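Aluminum resistance protein (PDB 3I16) is probably a pyridoxal-5'-phosphate-dependent carbon-sulfur lyase of the methionine gamma-lyase family, with a presumed role in aluminum resistance. Local coordinates at residues Thr117-Cys122 with Thr178-Gln183. Sequence-based numbering, arbitrary orientation.
Sequences TMLSVC and TLVHIQ. With PLP (pyridoxal-5'-phosphate), chain J.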
# COMPACT_ATOMS: atom_id res chain seq x y z
N THR B 117 -42.48 -1.23 -6.02
CA THR B 117 -42.52 0.17 -5.68
C THR B 117 -41.81 0.35 -4.36
O THR B 117 -41.99 -0.48 -3.45
CB THR B 117 -43.98 0.65 -5.52
OG1 THR B 117 -44.66 0.46 -6.75
CG2 THR B 117 -44.06 2.12 -5.11
N MSE B 118 -41.00 1.41 -4.25
CA MSE B 118 -40.35 1.73 -2.99
C MSE B 118 -41.07 2.95 -2.43
O MSE B 118 -41.61 3.77 -3.20
CB MSE B 118 -38.85 2.03 -3.15
CG MSE B 118 -38.52 3.31 -3.90
SE MSE B 118 -36.63 3.73 -3.91
CE MSE B 118 -36.40 4.20 -2.10
N LEU B 119 -41.06 3.05 -1.10
CA LEU B 119 -41.71 4.15 -0.40
C LEU B 119 -40.77 4.81 0.60
O LEU B 119 -40.38 4.20 1.60
CB LEU B 119 -42.96 3.64 0.35
CG LEU B 119 -43.74 4.67 1.15
CD1 LEU B 119 -44.37 5.77 0.25
CD2 LEU B 119 -44.83 4.00 2.03
N SER B 120 -40.42 6.06 0.34
CA SER B 120 -39.60 6.85 1.26
C SER B 120 -40.53 7.51 2.25
O SER B 120 -41.44 8.24 1.85
CB SER B 120 -38.78 7.90 0.52
OG SER B 120 -37.77 7.23 -0.17
N VAL B 121 -40.30 7.26 3.53
CA VAL B 121 -41.19 7.73 4.59
C VAL B 121 -40.70 8.94 5.39
O VAL B 121 -41.43 9.45 6.26
CB VAL B 121 -41.58 6.54 5.52
CG1 VAL B 121 -42.31 5.47 4.69
CG2 VAL B 121 -40.36 5.94 6.22
N CYS B 122 -39.50 9.44 5.07
CA CYS B 122 -38.95 10.64 5.73
C CYS B 122 -38.92 11.83 4.79
O CYS B 122 -38.03 12.68 4.87
CB CYS B 122 -37.55 10.36 6.27
SG CYS B 122 -37.60 8.99 7.48
N THR B 178 -42.87 -2.95 -1.93
CA THR B 178 -42.13 -4.05 -1.32
C THR B 178 -40.96 -3.62 -0.47
O THR B 178 -40.32 -4.47 0.17
CB THR B 178 -41.60 -5.01 -2.39
OG1 THR B 178 -40.70 -4.31 -3.26
CG2 THR B 178 -42.77 -5.63 -3.21
N LEU B 179 -40.66 -2.32 -0.47
CA LEU B 179 -39.55 -1.78 0.30
C LEU B 179 -39.87 -0.41 0.83
O LEU B 179 -40.43 0.40 0.10
CB LEU B 179 -38.30 -1.74 -0.56
CG LEU B 179 -36.99 -1.22 0.06
CD1 LEU B 179 -35.81 -1.95 -0.55
CD2 LEU B 179 -36.89 0.28 -0.09
N VAL B 180 -39.55 -0.16 2.11
CA VAL B 180 -39.72 1.15 2.73
C VAL B 180 -38.31 1.66 3.05
O VAL B 180 -37.51 0.94 3.66
CB VAL B 180 -40.65 1.13 3.98
CG1 VAL B 180 -40.53 2.42 4.85
CG2 VAL B 180 -42.11 0.95 3.57
N HIS B 181 -38.02 2.87 2.58
CA HIS B 181 -36.76 3.53 2.79
C HIS B 181 -36.92 4.60 3.88
O HIS B 181 -37.78 5.48 3.79
CB HIS B 181 -36.26 4.14 1.49
CG HIS B 181 -35.25 5.23 1.67
ND1 HIS B 181 -35.57 6.56 1.53
CD2 HIS B 181 -33.94 5.19 1.98
CE1 HIS B 181 -34.50 7.30 1.77
NE2 HIS B 181 -33.49 6.49 2.02
N ILE B 182 -36.07 4.51 4.89
CA ILE B 182 -36.07 5.41 6.03
C ILE B 182 -34.70 6.09 6.17
O ILE B 182 -33.68 5.42 6.33
CB ILE B 182 -36.25 4.58 7.31
CG1 ILE B 182 -37.56 3.78 7.28
CG2 ILE B 182 -36.17 5.44 8.52
CD1 ILE B 182 -37.51 2.58 8.23
N GLN B 183 -34.68 7.41 6.13
CA GLN B 183 -33.42 8.13 6.27
C GLN B 183 -33.26 8.57 7.72
O GLN B 183 -34.09 9.30 8.22
CB GLN B 183 -33.43 9.34 5.36
CG GLN B 183 -32.10 10.06 5.28
CD GLN B 183 -32.14 11.13 4.22
OE1 GLN B 183 -32.30 10.84 3.02
NE2 GLN B 183 -32.00 12.39 4.65
N1 PLP J . -27.50 9.69 3.20
C2 PLP J . -27.33 10.70 4.11
C2A PLP J . -28.49 11.13 4.96
C3 PLP J . -26.08 11.30 4.22
O3 PLP J . -25.91 12.30 5.14
C4 PLP J . -25.01 10.88 3.41
C5 PLP J . -25.20 9.86 2.49
C6 PLP J . -26.44 9.27 2.41
C5A PLP J . -24.10 9.32 1.59
O4P PLP J . -23.34 10.33 1.02
P PLP J . -21.94 10.12 0.20
O1P PLP J . -20.91 9.25 0.91
O2P PLP J . -21.39 11.52 0.14
O3P PLP J . -22.26 9.51 -1.16
O HOH W 1 -37.08 8.23 4.20
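Leu119 and His181 lie on parallel neighbouring strands, 117-120 and 177-183, joined by a ladder in which Leu119 N donates to Leu179 O and His181 N to Leu119 O (2.9 Å). The pair belongs to the mixed, mostly parallel sheet of the large domain of a fold-type I PLP enzyme, and illustrates how such a sheet delivers residues to the cofactor from the C-terminal ends of its parallel strands. The last rung, Val121 N to His181 O, is nearly straight at 165°; beyond it the chains part, and a water bridges Cys122 N, His181 O and Gln183 N.

On the face of Met118, Ser120 and His181, the His181 side chain lies alongside that of Met118, its CG anti to the backbone N (chi1 160°). Ser120 OG meets His181 ND1 at the ring edge, near its plane, in a 2.9 Å hydrogen bond. The bent selenomethionine Met118 sets CE 3.6 Å from His181 CB. Across the sheet, Val121 CG1 packs on Val180 CG1 at 3.5 Å, and helices 164-173 and 196-209 cover this apolar side.

Gln183, the last residue of the strand, reaches the cofactor with its side chain. Its amide is gripped at both ends, OE1 by Tyr126 N and NE2 by Ser185 O, while CD lies 3.7 Å from the methyl carbon C2A of PLP.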